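Side-chain contacts in endoglycosidase (Bacteroides thetaiotaomicron, PDB 6Q64), which probably hydrolyses glycosidic bonds in complex N-glycans, as a family 18 glycoside hydrolase of a gut bacterium: residues A[298-302]-A[303-307]; A[352-355]-A[356-360]. The protein carries 1 engineered substitution. All coordinates share one frame; numbering follows the deposited sequence.

Contact 1. Residues A[298-302]-A[303-307]; sequences YTSVR and PELNS
Asn306 grips the backbone of Ser300 through both ends of its carboxamide, across a loop of this TIM-barrel enzyme in which Ser300 also forms an ST turn. With chi1 at -59°, CG of Asn306 sits beside its own backbone N, which turns the rim of the amide, not a face, to the backbone of Ser300. Asn306 OD1 accepts from Ser300 N at 2.8 Å; the bond is nearly straight (166°) and uses a lone pair in the carbonyl plane. Asn306 ND2 donates to Ser300 O at 3.1 Å, and that oxygen lies almost in the amide plane. The pair of bonds fixes the rotation of the amide, and OD1 also receives Asn311 ND2. Replacing Asn306 by an alanine is likely to leave Ser300 N and O without these mates, and Asn311 ND2 without its acceptor on this residue. Ser300 carries its OG opposite its backbone N, where it meets Arg302 N at 3.0 Å and closes the ST turn; Asp315 is a further partner. Leu305 packs against the same hydroxyl, its CD2 3.6 Å from Ser300 OG. Residues 303-306 have helical backbone angles, and Asn306 N bonds Pro303 O. Arg302 and Glu304 run side by side and point the same way, yet their polar ends have other partners: Arg302 NH2 forms a salt bridge with Asp320 and a hydrogen bond to Thr318 O, whereas Glu304 OE1 probably bonds Tyr359 OH. The guanidinium and carboxylate planes are 71° apart, and Glu304 OE1 lies 3.9 Å from Arg302 CB.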
# COMPACT_ATOMS: atom_id res chain seq x y z
N TYR A 298 -0.64 24.05 -2.66
CA TYR A 298 0.68 23.40 -2.82
C TYR A 298 1.53 24.24 -3.76
O TYR A 298 0.95 24.94 -4.64
CB TYR A 298 0.57 22.00 -3.40
CG TYR A 298 1.80 21.13 -3.34
CD1 TYR A 298 2.13 20.42 -2.19
CD2 TYR A 298 2.62 20.97 -4.45
CE1 TYR A 298 3.24 19.59 -2.14
CE2 TYR A 298 3.73 20.15 -4.43
CZ TYR A 298 4.05 19.46 -3.26
OH TYR A 298 5.11 18.60 -3.21
N THR A 299 2.85 24.19 -3.53
CA THR A 299 3.91 24.77 -4.40
C THR A 299 4.87 23.66 -4.80
O THR A 299 5.46 23.04 -3.90
CB THR A 299 4.67 25.89 -3.71
OG1 THR A 299 3.71 26.57 -2.89
CG2 THR A 299 5.37 26.78 -4.73
N SER A 300 4.95 23.40 -6.11
CA SER A 300 5.84 22.39 -6.74
C SER A 300 7.14 23.07 -7.11
O SER A 300 7.13 24.26 -7.41
CB SER A 300 5.23 21.75 -7.97
OG SER A 300 6.12 20.81 -8.56
N VAL A 301 8.18 22.26 -7.19
CA VAL A 301 9.55 22.64 -7.64
C VAL A 301 9.55 22.70 -9.18
O VAL A 301 10.57 23.03 -9.80
CB VAL A 301 10.53 21.60 -7.04
CG1 VAL A 301 10.63 20.36 -7.91
CG2 VAL A 301 11.88 22.21 -6.75
N ARG A 302 8.42 22.33 -9.77
CA ARG A 302 8.18 22.46 -11.23
C ARG A 302 7.23 23.62 -11.42
O ARG A 302 6.06 23.54 -11.08
CB ARG A 302 7.64 21.14 -11.76
CG ARG A 302 8.45 19.92 -11.33
CD ARG A 302 8.24 18.84 -12.34
NE ARG A 302 8.91 17.58 -12.06
CZ ARG A 302 9.97 17.11 -12.72
NH1 ARG A 302 10.55 17.80 -13.68
NH2 ARG A 302 10.43 15.91 -12.44
N PRO A 303 7.72 24.79 -11.88
CA PRO A 303 6.86 25.97 -11.92
C PRO A 303 5.61 25.67 -12.76
O PRO A 303 4.55 25.97 -12.31
CB PRO A 303 7.78 27.06 -12.50
CG PRO A 303 8.90 26.29 -13.19
CD PRO A 303 9.08 25.02 -12.40
N GLU A 304 5.76 24.99 -13.90
CA GLU A 304 4.64 24.75 -14.84
C GLU A 304 3.51 23.96 -14.17
O GLU A 304 2.35 24.19 -14.52
CB GLU A 304 5.16 24.09 -16.13
CG GLU A 304 5.54 22.65 -16.00
CD GLU A 304 6.97 22.41 -15.54
OE1 GLU A 304 7.38 21.26 -15.66
OE2 GLU A 304 7.67 23.37 -15.04
N LEU A 305 3.79 23.12 -13.18
CA LEU A 305 2.74 22.42 -12.39
C LEU A 305 1.90 23.39 -11.55
O LEU A 305 0.84 22.96 -11.11
CB LEU A 305 3.40 21.38 -11.47
CG LEU A 305 3.36 19.94 -11.95
CD1 LEU A 305 3.80 19.80 -13.40
CD2 LEU A 305 4.20 19.06 -11.04
N ASN A 306 2.35 24.62 -11.26
CA ASN A 306 1.66 25.50 -10.27
C ASN A 306 0.55 26.34 -10.94
O ASN A 306 -0.24 26.97 -10.22
CB ASN A 306 2.65 26.37 -9.48
CG ASN A 306 3.67 25.57 -8.71
OD1 ASN A 306 3.36 24.54 -8.10
ND2 ASN A 306 4.90 26.04 -8.74
N SER A 307 0.48 26.36 -12.27
CA SER A 307 -0.61 26.99 -13.05
C SER A 307 -1.82 26.06 -13.18
O SER A 307 -2.83 26.47 -13.75
CB SER A 307 -0.08 27.40 -14.40
OG SER A 307 0.37 26.25 -15.10

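Contact 2. Residues A[352-355]-A[356-360]; sequences LYFG and NQVYP
Asn356 turns CG to the side of its backbone N (chi1 -70°), which brings ND2 back to Leu352 O, while Tyr353, with CG anti to the backbone N (chi1 166°), brings its ring edge to the amide oxygen of Gln357, crossing that side chain at about a right angle. These residues form the last turns of helix 346-358, which widens into a pi-type turn at 356-358. Asn356 ND2 donates to Leu352 O at 3.0 Å, in the carbonyl plane and on a lone pair; the backbone N of Asn356 adds a weak bond to the same oxygen. The other end of the amide, OD1, takes Val71 N, which ties the helix to the loop at His70. In the widened turn Tyr353 O accepts from both Val358 N, at 3.0 Å, and Gln357 N, at 2.9 Å, the first in the carbonyl plane and the second from above it. Tyr359 N bonds Phe354 O, five residues apart like Val358 N and Tyr353 O. Val358 comes over one face of the buried Phe354 ring, its CG2 making an off-centre CH-pi contact 4.1 Å from the centroid. Tyr359 meets the ring obliquely: CE1 of Tyr359 lies 3.8 Å from Phe354 CD2, and the planes are 44° apart. Gln357 OE1 lies 3.4 Å from Tyr353 CE1. Past the helix end, Tyr359 O accepts from Arg326 NH1, and its hydroxyl has Glu304 as probable partner. The carbonyls of Leu352, Tyr353 and Phe354 are thus met by a side-chain amide and by i+4 and i+5 backbone donors, and the apolar contacts round Phe354 fasten the departing chain to the helix.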
# COMPACT_ATOMS: atom_id res chain seq x y z
N LEU A 352 -0.08 9.20 -12.68
CA LEU A 352 0.76 8.09 -13.23
C LEU A 352 1.14 8.35 -14.69
O LEU A 352 2.16 7.83 -15.11
CB LEU A 352 0.03 6.76 -13.07
CG LEU A 352 -0.27 6.47 -11.60
CD1 LEU A 352 -1.08 5.21 -11.43
CD2 LEU A 352 1.04 6.36 -10.83
N TYR A 353 0.38 9.16 -15.40
CA TYR A 353 0.69 9.52 -16.80
C TYR A 353 1.85 10.52 -16.75
O TYR A 353 2.78 10.45 -17.58
CB TYR A 353 -0.55 10.06 -17.51
CG TYR A 353 -0.25 10.76 -18.82
CD1 TYR A 353 0.18 10.04 -19.92
CD2 TYR A 353 -0.40 12.13 -18.95
CE1 TYR A 353 0.51 10.67 -21.12
CE2 TYR A 353 -0.09 12.77 -20.14
CZ TYR A 353 0.39 12.05 -21.21
OH TYR A 353 0.66 12.69 -22.39
N PHE A 354 1.78 11.44 -15.79
CA PHE A 354 2.84 12.46 -15.55
C PHE A 354 4.14 11.73 -15.10
O PHE A 354 5.15 11.85 -15.76
CB PHE A 354 2.30 13.56 -14.63
CG PHE A 354 1.65 14.71 -15.36
CD1 PHE A 354 0.68 14.49 -16.32
CD2 PHE A 354 2.03 16.01 -15.13
CE1 PHE A 354 0.11 15.55 -17.01
CE2 PHE A 354 1.47 17.07 -15.83
CZ PHE A 354 0.50 16.84 -16.76
N GLY A 355 4.04 10.84 -14.11
CA GLY A 355 5.19 10.11 -13.56
C GLY A 355 5.88 9.18 -14.54
O GLY A 355 7.11 9.04 -14.44
N ASN A 356 5.14 8.58 -15.46
CA ASN A 356 5.62 7.47 -16.33
C ASN A 356 5.76 7.91 -17.79
O ASN A 356 6.45 7.22 -18.50
CB ASN A 356 4.72 6.25 -16.16
CG ASN A 356 4.90 5.64 -14.80
OD1 ASN A 356 5.94 5.06 -14.54
ND2 ASN A 356 3.93 5.79 -13.91
N GLN A 357 5.15 9.01 -18.25
CA GLN A 357 5.33 9.40 -19.67
C GLN A 357 5.74 10.84 -19.80
O GLN A 357 6.71 11.05 -20.55
CB GLN A 357 4.07 9.23 -20.51
CG GLN A 357 3.84 7.76 -20.77
CD GLN A 357 2.55 7.41 -21.48
OE1 GLN A 357 2.18 8.03 -22.51
NE2 GLN A 357 1.93 6.36 -20.94
N VAL A 358 5.02 11.76 -19.18
CA VAL A 358 5.24 13.21 -19.46
C VAL A 358 6.67 13.54 -19.02
O VAL A 358 7.39 14.16 -19.80
CB VAL A 358 4.19 14.12 -18.79
CG1 VAL A 358 4.44 15.59 -19.10
CG2 VAL A 358 2.76 13.74 -19.18
N TYR A 359 7.06 13.08 -17.83
CA TYR A 359 8.35 13.35 -17.16
C TYR A 359 9.04 12.02 -16.87
O TYR A 359 9.07 11.56 -15.73
CB TYR A 359 8.13 14.10 -15.86
CG TYR A 359 7.54 15.47 -16.00
CD1 TYR A 359 6.16 15.66 -16.02
CD2 TYR A 359 8.34 16.58 -16.02
CE1 TYR A 359 5.62 16.94 -16.13
CE2 TYR A 359 7.81 17.86 -16.15
CZ TYR A 359 6.45 18.04 -16.21
OH TYR A 359 5.94 19.30 -16.29
N PRO A 360 9.60 11.35 -17.88
CA PRO A 360 10.21 10.04 -17.65
C PRO A 360 11.31 10.15 -16.58
O PRO A 360 12.07 11.05 -16.61
CB PRO A 360 10.77 9.57 -18.99
CG PRO A 360 10.41 10.67 -19.98
CD PRO A 360 9.69 11.80 -19.26

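Contact 1 comes first along the chain, in the loop between helices 286-289 and 311-317, and contact 2 follows at the end of helix 346-358. The strands preceding these regions, 280-285 and 329-333, are neighbours in the parallel sheet of the barrel, and the two contacts lie close together, at the outer part of the fold. Their centres are about 15 Å apart, and they touch directly: Glu304 OE1 makes a probable hydrogen bond of 2.5 Å with Tyr359 OH, and Arg302 NH1 packs 3.4 Å from Tyr359 CD2. Tyr359 therefore joins the chain leaving the last helix to the 298-307 loop.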